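Local coordinates for sugar fermentation stimulation protein homolog (Pyrococcus furiosus, PDB 4DA2) that probably binds DNA and combines an OB-fold domain with a calcium-binding PD-(D/E)xK nuclease-like domain, at residues P12-R17 and G50-C55; L16-R21 and A35-T40; G41-F46 and Y145-S150; A87-I92 and C103-R108; V136-E141 and G176-V181. The protein carries 1 engineered substitution. All coordinates share one frame; numbering follows the deposited sequence.

Contact 1: residues P12-R17 and G50-C55; sequences PCIFLR and GRIGYC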
# COMPACT_ATOMS: atom_id res chain seq x y z
N PRO A 12 18.39 3.93 -9.46
CA PRO A 12 18.51 2.47 -9.39
C PRO A 12 19.60 2.12 -8.37
O PRO A 12 20.55 2.88 -8.19
CB PRO A 12 18.94 2.07 -10.81
CG PRO A 12 19.47 3.31 -11.43
CD PRO A 12 18.78 4.47 -10.77
N CYS A 13 19.44 0.99 -7.70
CA CYS A 13 20.39 0.54 -6.69
C CYS A 13 20.36 -0.98 -6.67
O CYS A 13 19.44 -1.60 -7.24
CB CYS A 13 20.04 1.13 -5.31
SG CYS A 13 18.49 0.49 -4.60
N ILE A 14 21.37 -1.58 -6.05
CA ILE A 14 21.38 -3.01 -5.82
C ILE A 14 21.05 -3.27 -4.37
O ILE A 14 21.70 -2.72 -3.47
CB ILE A 14 22.76 -3.68 -6.18
CG1 ILE A 14 23.15 -3.35 -7.63
CG2 ILE A 14 22.70 -5.21 -5.89
CD1 ILE A 14 24.61 -3.62 -7.97
N PHE A 15 20.04 -4.10 -4.14
CA PHE A 15 19.70 -4.47 -2.78
C PHE A 15 20.76 -5.42 -2.23
O PHE A 15 21.09 -6.42 -2.86
CB PHE A 15 18.32 -5.11 -2.68
CG PHE A 15 17.90 -5.38 -1.28
CD1 PHE A 15 17.47 -4.35 -0.46
CD2 PHE A 15 17.96 -6.67 -0.75
CE1 PHE A 15 17.11 -4.59 0.89
CE2 PHE A 15 17.60 -6.91 0.58
CZ PHE A 15 17.17 -5.87 1.40
N LEU A 16 21.31 -5.08 -1.06
CA LEU A 16 22.36 -5.92 -0.46
C LEU A 16 21.77 -6.76 0.65
O LEU A 16 21.81 -8.01 0.58
CB LEU A 16 23.52 -5.05 0.07
CG LEU A 16 24.20 -4.23 -1.04
CD1 LEU A 16 25.27 -3.30 -0.48
CD2 LEU A 16 24.78 -5.11 -2.15
N ARG A 17 21.21 -6.10 1.66
CA ARG A 17 20.62 -6.84 2.78
C ARG A 17 19.69 -6.00 3.66
O ARG A 17 19.81 -4.78 3.75
CB ARG A 17 21.69 -7.56 3.63
CG ARG A 17 22.57 -6.65 4.46
CD ARG A 17 23.70 -7.44 5.14
NE ARG A 17 24.62 -6.53 5.84
CZ ARG A 17 24.49 -6.14 7.11
NH1 ARG A 17 23.47 -6.55 7.85
NH2 ARG A 17 25.40 -5.33 7.64
N GLY A 50 21.22 -8.71 -4.52
CA GLY A 50 21.48 -8.64 -5.96
C GLY A 50 20.32 -8.06 -6.77
O GLY A 50 20.52 -7.64 -7.93
N ARG A 51 19.13 -8.02 -6.18
CA ARG A 51 17.93 -7.47 -6.85
C ARG A 51 18.01 -5.98 -7.04
O ARG A 51 18.54 -5.27 -6.18
CB ARG A 51 16.68 -7.82 -6.04
CG ARG A 51 16.28 -9.29 -6.07
CD ARG A 51 15.49 -9.59 -7.35
NE ARG A 51 14.70 -10.82 -7.24
CZ ARG A 51 15.17 -12.04 -7.45
NH1 ARG A 51 16.44 -12.23 -7.79
NH2 ARG A 51 14.36 -13.09 -7.31
N ILE A 52 17.51 -5.48 -8.17
CA ILE A 52 17.53 -4.06 -8.44
C ILE A 52 16.37 -3.37 -7.72
O ILE A 52 15.22 -3.74 -7.92
CB ILE A 52 17.45 -3.78 -9.95
CG1 ILE A 52 18.55 -4.54 -10.71
CG2 ILE A 52 17.49 -2.28 -10.21
CD1 ILE A 52 19.99 -4.28 -10.18
N GLY A 53 16.69 -2.39 -6.88
CA GLY A 53 15.69 -1.52 -6.24
C GLY A 53 15.79 -0.11 -6.81
O GLY A 53 16.64 0.17 -7.66
N TYR A 54 14.91 0.76 -6.34
CA TYR A 54 14.87 2.16 -6.73
C TYR A 54 14.74 2.98 -5.47
O TYR A 54 13.87 2.70 -4.64
CB TYR A 54 13.74 2.43 -7.73
CG TYR A 54 14.09 1.81 -9.04
CD1 TYR A 54 14.76 2.53 -10.02
CD2 TYR A 54 13.81 0.46 -9.26
CE1 TYR A 54 15.11 1.88 -11.25
CE2 TYR A 54 14.14 -0.16 -10.43
CZ TYR A 54 14.79 0.54 -11.41
OH TYR A 54 15.10 -0.20 -12.54
N CYS A 55 15.64 3.97 -5.31
CA CYS A 55 15.67 4.83 -4.13
C CYS A 55 15.39 6.29 -4.52
O CYS A 55 15.54 6.65 -5.68
CB CYS A 55 17.05 4.78 -3.45
SG CYS A 55 17.32 3.33 -2.46

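Contact 2: residues L16-R21 and A35-T40; sequences LRRVNR and ALITNT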
# COMPACT_ATOMS: atom_id res chain seq x y z
N LEU A 16 21.31 -5.08 -1.06
CA LEU A 16 22.36 -5.92 -0.46
C LEU A 16 21.77 -6.76 0.65
O LEU A 16 21.81 -8.01 0.58
CB LEU A 16 23.52 -5.05 0.07
CG LEU A 16 24.20 -4.23 -1.04
CD1 LEU A 16 25.27 -3.30 -0.48
CD2 LEU A 16 24.78 -5.11 -2.15
N ARG A 17 21.21 -6.10 1.66
CA ARG A 17 20.62 -6.84 2.78
C ARG A 17 19.69 -6.00 3.66
O ARG A 17 19.81 -4.78 3.75
CB ARG A 17 21.69 -7.56 3.63
CG ARG A 17 22.57 -6.65 4.46
CD ARG A 17 23.70 -7.44 5.14
NE ARG A 17 24.62 -6.53 5.84
CZ ARG A 17 24.49 -6.14 7.11
NH1 ARG A 17 23.47 -6.55 7.85
NH2 ARG A 17 25.40 -5.33 7.64
N ARG A 18 18.74 -6.68 4.28
CA ARG A 18 17.85 -6.01 5.19
C ARG A 18 18.49 -6.04 6.58
O ARG A 18 18.89 -7.10 7.06
CB ARG A 18 16.45 -6.66 5.17
CG ARG A 18 15.39 -5.75 5.75
CD ARG A 18 13.99 -6.24 5.44
NE ARG A 18 12.99 -5.28 5.90
CZ ARG A 18 11.67 -5.45 5.79
NH1 ARG A 18 11.18 -6.54 5.22
NH2 ARG A 18 10.84 -4.52 6.25
N VAL A 19 18.60 -4.88 7.20
CA VAL A 19 19.23 -4.76 8.52
C VAL A 19 18.21 -5.05 9.62
O VAL A 19 18.48 -5.84 10.54
CB VAL A 19 19.86 -3.36 8.72
CG1 VAL A 19 20.42 -3.18 10.14
CG2 VAL A 19 20.96 -3.11 7.66
N ASN A 20 17.06 -4.39 9.52
CA ASN A 20 15.90 -4.71 10.35
C ASN A 20 14.65 -4.34 9.58
O ASN A 20 14.70 -4.08 8.36
CB ASN A 20 15.97 -3.99 11.70
CG ASN A 20 16.21 -2.49 11.57
OD1 ASN A 20 15.56 -1.79 10.78
ND2 ASN A 20 17.13 -1.98 12.37
N ARG A 21 13.52 -4.28 10.26
CA ARG A 21 12.26 -3.99 9.57
C ARG A 21 12.14 -2.56 9.01
O ARG A 21 11.35 -2.32 8.10
CB ARG A 21 11.05 -4.39 10.44
CG ARG A 21 10.82 -3.56 11.68
CD ARG A 21 9.81 -4.26 12.58
NE ARG A 21 9.41 -3.48 13.75
CZ ARG A 21 10.14 -3.35 14.85
NH1 ARG A 21 11.34 -3.92 14.95
NH2 ARG A 21 9.69 -2.61 15.86
N ALA A 35 19.24 2.75 3.56
CA ALA A 35 18.00 3.16 2.91
C ALA A 35 16.82 2.79 3.80
O ALA A 35 16.74 1.68 4.31
CB ALA A 35 17.87 2.46 1.53
N LEU A 36 15.92 3.75 4.00
CA LEU A 36 14.73 3.53 4.80
C LEU A 36 13.77 2.56 4.10
O LEU A 36 13.57 2.64 2.90
CB LEU A 36 14.01 4.86 5.00
CG LEU A 36 13.16 4.97 6.25
CD1 LEU A 36 14.06 5.00 7.49
CD2 LEU A 36 12.28 6.23 6.20
N ILE A 37 13.18 1.67 4.88
CA ILE A 37 12.14 0.78 4.38
C ILE A 37 10.86 1.11 5.18
O ILE A 37 10.85 1.04 6.42
CB ILE A 37 12.53 -0.72 4.57
CG1 ILE A 37 13.70 -1.11 3.66
CG2 ILE A 37 11.29 -1.64 4.35
CD1 ILE A 37 14.41 -2.42 4.09
N THR A 38 9.80 1.51 4.48
CA THR A 38 8.55 1.78 5.16
C THR A 38 7.55 0.73 4.65
O THR A 38 6.72 0.99 3.78
CB THR A 38 8.06 3.23 4.88
OG1 THR A 38 9.14 4.13 5.16
CG2 THR A 38 6.86 3.61 5.75
N ASN A 39 7.69 -0.47 5.17
CA ASN A 39 6.77 -1.58 4.90
C ASN A 39 7.10 -2.68 5.92
O ASN A 39 8.24 -3.16 5.96
CB ASN A 39 6.91 -2.07 3.45
CG ASN A 39 5.76 -3.00 3.00
OD1 ASN A 39 5.37 -3.92 3.72
ND2 ASN A 39 5.24 -2.77 1.78
N THR A 40 6.11 -3.05 6.73
CA THR A 40 6.34 -3.95 7.86
C THR A 40 6.24 -5.40 7.43
O THR A 40 6.48 -6.31 8.23
CB THR A 40 5.37 -3.69 9.04
OG1 THR A 40 4.01 -3.70 8.55
CG2 THR A 40 5.67 -2.35 9.71
O HOH W 1 9.18 -0.46 7.67

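Contact 3: residues G41-F46 and Y145-S150; sequences GRLNEF and YPDCPS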
# COMPACT_ATOMS: atom_id res chain seq x y z
N GLY A 41 5.89 -5.60 6.16
CA GLY A 41 5.88 -6.94 5.56
C GLY A 41 7.25 -7.59 5.45
O GLY A 41 8.29 -6.93 5.58
N ARG A 42 7.27 -8.90 5.22
CA ARG A 42 8.54 -9.60 5.07
C ARG A 42 9.19 -9.24 3.75
O ARG A 42 10.42 -9.16 3.68
CB ARG A 42 8.39 -11.13 5.18
CG ARG A 42 7.70 -11.55 6.45
CD ARG A 42 8.10 -12.92 6.93
NE ARG A 42 7.36 -13.20 8.16
CZ ARG A 42 7.63 -14.18 9.01
NH1 ARG A 42 8.64 -15.02 8.80
NH2 ARG A 42 6.87 -14.31 10.09
N LEU A 43 8.36 -9.03 2.73
CA LEU A 43 8.85 -8.76 1.37
C LEU A 43 9.96 -9.73 0.97
O LEU A 43 10.93 -9.35 0.31
CB LEU A 43 9.33 -7.30 1.22
CG LEU A 43 8.40 -6.09 1.28
CD1 LEU A 43 6.98 -6.43 0.87
CD2 LEU A 43 8.45 -5.46 2.66
N ASN A 44 9.80 -11.00 1.36
CA ASN A 44 10.80 -12.04 1.05
C ASN A 44 11.12 -12.22 -0.43
O ASN A 44 12.26 -12.51 -0.78
CB ASN A 44 10.37 -13.39 1.66
CG ASN A 44 10.95 -13.61 3.04
OD1 ASN A 44 12.05 -13.15 3.36
ND2 ASN A 44 10.20 -14.33 3.87
N GLU A 45 10.14 -12.05 -1.30
CA GLU A 45 10.40 -12.19 -2.73
C GLU A 45 11.17 -11.00 -3.36
O GLU A 45 11.79 -11.14 -4.41
CB GLU A 45 9.14 -12.59 -3.50
CG GLU A 45 8.67 -13.98 -3.08
CD GLU A 45 7.33 -14.40 -3.66
OE1 GLU A 45 6.97 -13.93 -4.76
OE2 GLU A 45 6.63 -15.21 -3.02
N PHE A 46 11.17 -9.86 -2.67
CA PHE A 46 11.85 -8.65 -3.16
C PHE A 46 13.21 -8.46 -2.52
O PHE A 46 14.15 -8.03 -3.21
CB PHE A 46 11.02 -7.38 -2.91
CG PHE A 46 9.83 -7.22 -3.84
CD1 PHE A 46 10.01 -7.21 -5.23
CD2 PHE A 46 8.55 -7.12 -3.32
CE1 PHE A 46 8.91 -7.08 -6.09
CE2 PHE A 46 7.44 -7.00 -4.17
CZ PHE A 46 7.63 -6.98 -5.55
N TYR A 145 -2.59 -9.75 0.17
CA TYR A 145 -2.26 -9.25 1.50
C TYR A 145 -2.74 -10.24 2.54
O TYR A 145 -3.82 -10.82 2.38
CB TYR A 145 -2.88 -7.86 1.71
CG TYR A 145 -2.94 -7.41 3.15
CD1 TYR A 145 -1.93 -6.57 3.69
CD2 TYR A 145 -3.96 -7.84 3.99
CE1 TYR A 145 -2.00 -6.14 5.02
CE2 TYR A 145 -4.04 -7.42 5.34
CZ TYR A 145 -3.07 -6.57 5.83
OH TYR A 145 -3.15 -6.18 7.14
N PRO A 146 -1.97 -10.42 3.63
CA PRO A 146 -0.64 -9.83 3.87
C PRO A 146 0.38 -10.90 3.52
O PRO A 146 -0.01 -11.99 3.09
CB PRO A 146 -0.66 -9.59 5.37
CG PRO A 146 -1.44 -10.75 5.90
CD PRO A 146 -2.50 -11.06 4.85
N ASP A 147 1.68 -10.64 3.71
CA ASP A 147 2.65 -11.71 3.45
C ASP A 147 3.12 -12.47 4.68
O ASP A 147 3.92 -13.41 4.59
CB ASP A 147 3.81 -11.25 2.55
CG ASP A 147 4.76 -10.30 3.26
OD1 ASP A 147 4.66 -10.18 4.50
OD2 ASP A 147 5.60 -9.70 2.56
N CYS A 148 2.61 -12.06 5.83
CA CYS A 148 2.88 -12.69 7.11
C CYS A 148 1.85 -12.12 8.08
O CYS A 148 1.19 -11.14 7.75
CB CYS A 148 4.31 -12.38 7.57
SG CYS A 148 4.60 -10.67 8.00
N PRO A 149 1.71 -12.72 9.27
CA PRO A 149 0.71 -12.26 10.23
C PRO A 149 0.88 -10.80 10.60
O PRO A 149 2.00 -10.33 10.75
CB PRO A 149 0.95 -13.17 11.43
CG PRO A 149 1.48 -14.42 10.82
CD PRO A 149 2.38 -13.95 9.74
N SER A 150 -0.24 -10.09 10.70
CA SER A 150 -0.25 -8.69 11.04
C SER A 150 -1.29 -8.49 12.13
O SER A 150 -2.50 -8.57 11.88
CB SER A 150 -0.58 -7.82 9.83
OG SER A 150 -0.59 -6.42 10.17

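Contact 4: residues A87-I92 and C103-R108; sequences AFEKII and CRIIKR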
# COMPACT_ATOMS: atom_id res chain seq x y z
N ALA A 87 -0.12 8.21 -3.44
CA ALA A 87 -0.81 7.79 -4.68
C ALA A 87 -2.33 7.72 -4.43
O ALA A 87 -3.13 8.26 -5.20
CB ALA A 87 -0.30 6.45 -5.15
N PHE A 88 -2.72 7.06 -3.35
CA PHE A 88 -4.13 7.07 -2.93
C PHE A 88 -4.71 8.50 -2.78
O PHE A 88 -5.79 8.79 -3.28
CB PHE A 88 -4.37 6.22 -1.65
CG PHE A 88 -5.82 6.11 -1.29
CD1 PHE A 88 -6.70 5.37 -2.09
CD2 PHE A 88 -6.33 6.77 -0.18
CE1 PHE A 88 -8.03 5.28 -1.77
CE2 PHE A 88 -7.68 6.71 0.11
CZ PHE A 88 -8.53 5.95 -0.68
N GLU A 89 -3.99 9.37 -2.08
CA GLU A 89 -4.36 10.77 -1.92
C GLU A 89 -4.54 11.49 -3.27
O GLU A 89 -5.42 12.33 -3.40
CB GLU A 89 -3.35 11.49 -1.01
CG GLU A 89 -3.46 11.00 0.45
CD GLU A 89 -2.23 11.24 1.31
OE1 GLU A 89 -1.46 12.17 1.02
OE2 GLU A 89 -2.04 10.50 2.30
N LYS A 90 -3.74 11.15 -4.27
CA LYS A 90 -3.91 11.73 -5.60
C LYS A 90 -5.19 11.23 -6.25
O LYS A 90 -5.92 12.01 -6.88
CB LYS A 90 -2.68 11.44 -6.47
CG LYS A 90 -1.46 12.21 -6.01
CD LYS A 90 -1.55 13.65 -6.51
CE LYS A 90 -0.47 14.47 -5.91
NZ LYS A 90 -0.42 15.83 -6.50
N ILE A 91 -5.44 9.93 -6.11
CA ILE A 91 -6.71 9.35 -6.56
C ILE A 91 -7.92 10.08 -5.95
O ILE A 91 -8.88 10.43 -6.66
CB ILE A 91 -6.74 7.83 -6.30
CG1 ILE A 91 -5.75 7.14 -7.24
CG2 ILE A 91 -8.16 7.26 -6.44
CD1 ILE A 91 -5.52 5.68 -6.92
N ILE A 92 -7.86 10.34 -4.64
CA ILE A 92 -8.93 11.11 -3.96
C ILE A 92 -9.03 12.55 -4.50
O ILE A 92 -10.14 13.05 -4.80
CB ILE A 92 -8.78 11.08 -2.41
CG1 ILE A 92 -8.91 9.64 -1.86
CG2 ILE A 92 -9.79 12.03 -1.69
CD1 ILE A 92 -10.21 8.88 -2.20
N CYS A 103 -15.72 14.09 -2.49
CA CYS A 103 -15.22 13.75 -1.15
C CYS A 103 -13.75 14.13 -1.04
O CYS A 103 -13.00 14.05 -2.02
CB CYS A 103 -15.32 12.25 -0.88
SG CYS A 103 -16.91 11.51 -1.13
N ARG A 104 -13.33 14.50 0.17
CA ARG A 104 -11.93 14.85 0.42
C ARG A 104 -11.47 14.38 1.80
O ARG A 104 -12.30 14.18 2.70
CB ARG A 104 -11.74 16.35 0.32
CG ARG A 104 -12.58 17.15 1.31
CD ARG A 104 -12.42 18.63 1.17
NE ARG A 104 -13.08 19.29 2.30
CZ ARG A 104 -12.44 19.88 3.30
NH1 ARG A 104 -11.11 19.96 3.33
NH2 ARG A 104 -13.15 20.42 4.29
N ILE A 105 -10.16 14.21 1.98
CA ILE A 105 -9.61 13.82 3.30
C ILE A 105 -9.72 15.03 4.24
O ILE A 105 -9.34 16.14 3.87
CB ILE A 105 -8.13 13.30 3.18
CG1 ILE A 105 -8.11 12.02 2.33
CG2 ILE A 105 -7.52 13.04 4.57
CD1 ILE A 105 -6.76 11.72 1.64
N ILE A 106 -10.26 14.80 5.43
CA ILE A 106 -10.33 15.84 6.46
C ILE A 106 -9.48 15.50 7.68
O ILE A 106 -9.11 16.39 8.45
CB ILE A 106 -11.80 16.17 6.88
CG1 ILE A 106 -12.51 14.94 7.49
CG2 ILE A 106 -12.58 16.72 5.69
CD1 ILE A 106 -13.79 15.27 8.25
N LYS A 107 -9.16 14.21 7.88
CA LYS A 107 -8.28 13.81 8.98
C LYS A 107 -7.42 12.65 8.53
O LYS A 107 -7.91 11.75 7.86
CB LYS A 107 -9.06 13.33 10.21
CG LYS A 107 -9.71 14.41 11.06
CD LYS A 107 -10.47 13.79 12.24
CE LYS A 107 -11.10 14.86 13.12
NZ LYS A 107 -12.00 14.26 14.15
N ARG A 108 -6.15 12.70 8.92
CA ARG A 108 -5.21 11.59 8.70
C ARG A 108 -4.93 10.92 10.05
O ARG A 108 -4.79 11.59 11.07
CB ARG A 108 -3.91 12.05 8.05
CG ARG A 108 -4.08 12.49 6.59
CD ARG A 108 -2.92 13.34 6.10
NE ARG A 108 -3.26 13.97 4.82
CZ ARG A 108 -2.39 14.55 4.01
NH1 ARG A 108 -1.10 14.60 4.32
NH2 ARG A 108 -2.80 15.09 2.87
O HOH W 2 -11.45 15.54 -3.71

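Contact 5: residues V136-E141 and G176-V181; sequences VLREGE and GALPNV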
# COMPACT_ATOMS: atom_id res chain seq x y z
N VAL A 136 1.45 -6.23 -2.17
CA VAL A 136 2.51 -6.38 -3.18
C VAL A 136 3.08 -7.80 -3.22
O VAL A 136 4.19 -8.03 -3.76
CB VAL A 136 3.61 -5.27 -3.07
CG1 VAL A 136 3.00 -3.88 -3.42
CG2 VAL A 136 4.27 -5.25 -1.68
N LEU A 137 2.33 -8.75 -2.67
CA LEU A 137 2.66 -10.16 -2.78
C LEU A 137 1.93 -10.73 -3.99
O LEU A 137 0.71 -10.59 -4.11
CB LEU A 137 2.28 -10.91 -1.50
CG LEU A 137 2.55 -12.43 -1.49
CD1 LEU A 137 4.04 -12.76 -1.48
CD2 LEU A 137 1.83 -13.13 -0.34
N ARG A 138 2.67 -11.34 -4.92
CA ARG A 138 2.09 -11.77 -6.18
C ARG A 138 1.85 -13.26 -6.21
O ARG A 138 2.71 -14.05 -5.82
CB ARG A 138 3.01 -11.41 -7.35
CG ARG A 138 2.60 -12.05 -8.70
CD ARG A 138 3.71 -11.98 -9.74
NE ARG A 138 4.20 -10.62 -9.91
CZ ARG A 138 3.59 -9.67 -10.62
NH1 ARG A 138 2.45 -9.93 -11.26
NH2 ARG A 138 4.12 -8.45 -10.69
N GLU A 139 0.67 -13.63 -6.69
CA GLU A 139 0.40 -15.01 -7.11
C GLU A 139 -0.30 -14.93 -8.46
O GLU A 139 -1.50 -14.68 -8.53
CB GLU A 139 -0.46 -15.76 -6.10
CG GLU A 139 -0.74 -17.22 -6.52
CD GLU A 139 -1.90 -17.83 -5.77
OE1 GLU A 139 -1.74 -18.12 -4.56
OE2 GLU A 139 -2.96 -18.02 -6.40
N GLY A 140 0.48 -15.12 -9.52
CA GLY A 140 -0.05 -15.00 -10.88
C GLY A 140 -0.63 -13.63 -11.18
O GLY A 140 0.07 -12.62 -11.13
N GLU A 141 -1.93 -13.58 -11.43
CA GLU A 141 -2.59 -12.32 -11.74
C GLU A 141 -3.07 -11.60 -10.48
O GLU A 141 -3.64 -10.51 -10.57
CB GLU A 141 -3.78 -12.56 -12.68
CG GLU A 141 -3.37 -12.62 -14.17
CD GLU A 141 -2.85 -11.28 -14.70
OE1 GLU A 141 -3.46 -10.25 -14.39
OE2 GLU A 141 -1.84 -11.27 -15.43
N GLY A 176 -2.58 -2.57 -4.74
CA GLY A 176 -1.87 -3.60 -5.51
C GLY A 176 -0.85 -2.91 -6.37
O GLY A 176 -0.98 -2.82 -7.61
N ALA A 177 0.18 -2.37 -5.70
CA ALA A 177 1.24 -1.60 -6.35
C ALA A 177 2.29 -2.47 -7.05
O ALA A 177 3.51 -2.22 -6.93
CB ALA A 177 1.92 -0.65 -5.34
N LEU A 178 1.81 -3.49 -7.78
CA LEU A 178 2.64 -4.37 -8.61
C LEU A 178 2.19 -4.18 -10.04
O LEU A 178 1.00 -4.08 -10.28
CB LEU A 178 2.32 -5.85 -8.28
CG LEU A 178 2.69 -6.47 -6.94
CD1 LEU A 178 2.17 -7.88 -6.91
CD2 LEU A 178 4.19 -6.46 -6.69
N PRO A 179 3.13 -4.21 -11.00
CA PRO A 179 2.70 -4.27 -12.40
C PRO A 179 2.11 -5.67 -12.68
O PRO A 179 2.35 -6.63 -11.92
CB PRO A 179 4.01 -4.08 -13.18
CG PRO A 179 5.08 -4.65 -12.24
CD PRO A 179 4.60 -4.26 -10.86
N ASN A 180 1.33 -5.75 -13.75
CA ASN A 180 0.76 -7.02 -14.26
C ASN A 180 0.01 -7.86 -13.24
O ASN A 180 0.24 -9.06 -13.09
CB ASN A 180 1.84 -7.86 -14.98
CG ASN A 180 2.57 -7.07 -16.04
OD1 ASN A 180 3.51 -6.34 -15.73
ND2 ASN A 180 2.10 -7.15 -17.28
N VAL A 181 -0.90 -7.22 -12.52
CA VAL A 181 -1.87 -7.95 -11.73
C VAL A 181 -3.21 -7.36 -12.10
O VAL A 181 -3.29 -6.18 -12.47
CB VAL A 181 -1.63 -7.82 -10.17
CG1 VAL A 181 -0.44 -8.67 -9.71
CG2 VAL A 181 -1.50 -6.35 -9.74

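Contact 1: residues P12-R17 and G50-C55
Phe15 N gives its hydrogen to Arg51 O over 2.8 Å, an almost straight bond (174°) that runs nearly along the C=O axis. The carbonyl of the same residue, Phe15 O, takes the hydrogen of Gly50 N, also at 2.8 Å, so the backbone of Phe15 is held on both its polar atoms where 50-55 turns into its strand. Gly50 sits at positive phi, where a side chain would jam against the preceding carbonyl. Ile14 CG2 rests 3.6 Å from Gly50 CA. Further along, Cys13 and Gly53 form an antiparallel hydrogen-bonded pair between neighbouring strands 11-18 and 52-57 of the curled sheet of the N-terminal OB-fold domain. Both of their bonds are bent, near 150°, with each donor standing above the other's carbonyl plane. Gly53 also makes room for sulfur: Cys13 SG, turned between its own backbone N and carbonyl carbon (chi1 68°), rests 3.5 Å from Gly53 C and 3.7 Å from Cys55 SG, with Val26 and Leu67 of the neighbouring strands against it. On the other face of the sheet the Ile14 and Ile52 side chains cross obliquely, Ile14 CG1 lying 4.2 Å from Ile52 CD1, and Pro12 CB touches Tyr54 CE1 at 3.9 Å.

Contact 2: residues L16-R21 and A35-T40
Arg18 reaches past Ile37 to the carbonyl of Asn39. From CB the chain leaves with CG anti to the backbone N (chi1 -162°) and stays extended as far as NE. CG is the first atom to meet the other segment, 3.8 Å from Ile37 CD1; CD passes the same methyl, and NE lies 3.7 Å from it. NE also makes a weak bond back to Asn20 O. At the tip, CZ and NH2 pass near the other branch of the isoleucine, NH2 3.5 Å from Ile37 CG2. NH2 serves two carbonyls: Arg21 O, in the guanidinium plane at 2.9 Å with an angle of 155°, and Asn39 O, at the edge, equally near but poorly aligned (130°) and weak. The other terminal nitrogen, NH1, bonds to Gly41 O. The arginine thus links the chain after strand 11-18 to the chain after strand 31-36, two strands of the OB-fold domain that both pair with 23-28 and not with each other. A water completes the junction: it donates to Arg21 O and to Ile37 O, the latter at 2.6 Å, and accepts from Asn39 N. The Asn39 side chain turns to other partners, its ND2 bonding to Ile79 O and its OD1 to Gly41 N, while Leu67 of strand 65-72 packs against Ile37.

Contact 3: residues G41-F46 and Y145-S150
Asp147 lays its carboxylate against the turn at Gly41-Leu43 and takes one backbone N-H on each oxygen. Arg42 N meets OD1 at 3.0 Å and 164°, Leu43 N meets OD2 at 2.8 Å and 153°, both on the syn side. The two oxygens are thus held by successive amides, which fixes the rotation of the group. Gly41 CA lies 3.6 Å from OD1. The Arg42 side chain then runs out over Cys148: its CG is 3.6 Å from Cys148 SG, and its NE is 3.2 Å from Cys148 CB. The sulfur lies at the edge of the guanidinium, in its plane. The Leu43 side chain also packs on Val136, and Asp147 also touches Leu137, both of strand 127-139. Successive N-H groups gripping one carboxylate, from residues with right- then left-handed backbone angles, are consistent with a nest, used here at the surface to join a loop of the OB-fold domain to the loop before helix 151-165 of the PD-(D/E)xK domain.

Contact 4: residues A87-I92 and C103-R108
Glu89 and Arg108 cross at about a right angle, and their flat ends are stacked, the carboxylate and guanidinium planes 27° apart. Glu89 OE1 lies over one face of the guanidinium, offset toward its rim, 3.7 Å from Arg108 NH2. No N-H of the arginine points at this oxygen, so the long salt bridge is a matter of charge alone. The carboxylate has a firmer partner in Tyr119, whose OH hydrogen-bonds to OE2; this probably helps to hold the group in its stacked position.

Closer to the backbones the aliphatic parts meet. Ile105 also crosses Glu89 at about a right angle, its CD1 touching the glutamate CG at 3.6 Å, and Ile121 of the next strand lies against Ile105. A turn along the helix, Ile92 directs CG2, anti to its backbone N, at the start of the strand: 3.8 Å to Cys103 O and 4.4 Å to Ile105 CG1. Its other branch, CG1, sits over a face of the Phe88 ring toward the rim. A water joins the two backbones here, donating to Ile92 O at 3.0 Å and to Cys103 O at 2.7 Å, while Cys103 is tied through its disulfide to Cys123. The arrangement is a helix laid against the edge strand of a mixed sheet: helix 81-93 flanks the sheet of the PD-(D/E)xK domain, whose strands 115-122 and 127-139 supply the calcium ligands Asp118, Glu131 and Thr132, with Glu109, next to Arg108, as a fourth.

Contact 5: residues V136-E141 and G176-V181
Arg138 carries the polar part of the contact, holding two successive carbonyls of 176-181. NH2 bonds to Pro179 O at 2.8 Å and 161°, while NH1 bonds to Asn180 O at 3.0 Å, less straight at 137°, and makes a weak second bond to Pro179 O. Both oxygens lie at the edge of the guanidinium, near its plane. A bend at chi3 (-53°) turns NE toward these carbonyls, and NH2 has a further partner in the salt bridge to Asp72 of strand 65-72.

The apolar part is centred on Leu178. Its CD1 rests over one face of the same guanidinium and 3.7 Å from Arg138 CB; its CD2 presses to 3.3 Å from Val136 O. Val136 CG1 meets Ala177 CB at 3.9 Å, and Val181 CG1 comes to 3.5 Å from Arg138 NH1. Phe46 of the OB-fold domain covers Leu178. The contact joins the end of strand 127-139 to the loop after strand 169-176, its parallel neighbour in the mixed sheet of the PD-(D/E)xK domain.

Overall arrangement
Contacts 1 and 2 share strand 11-18 and lie 11 Å apart between centres in the OB-fold domain, where Cys55 touches Ala35. Contacts 4 and 5 belong to the PD-(D/E)xK domain and reach the same sheet, but on opposite sides of the chain's centre, 23 Å apart. Contact 3 joins the two domains: its first segment directly follows contact 2, where Arg18 bonds to Gly41, and its Phe46 packs on Val136 and Leu178 of contact 5. Along the chain contacts 1 and 2 start from strand 11-18, contact 4 is nested inside the loop closed by contact 3, and contact 3 crosses both contact 1 and contact 5. This continuous packing from 2 through 3 to 5 connects the domains.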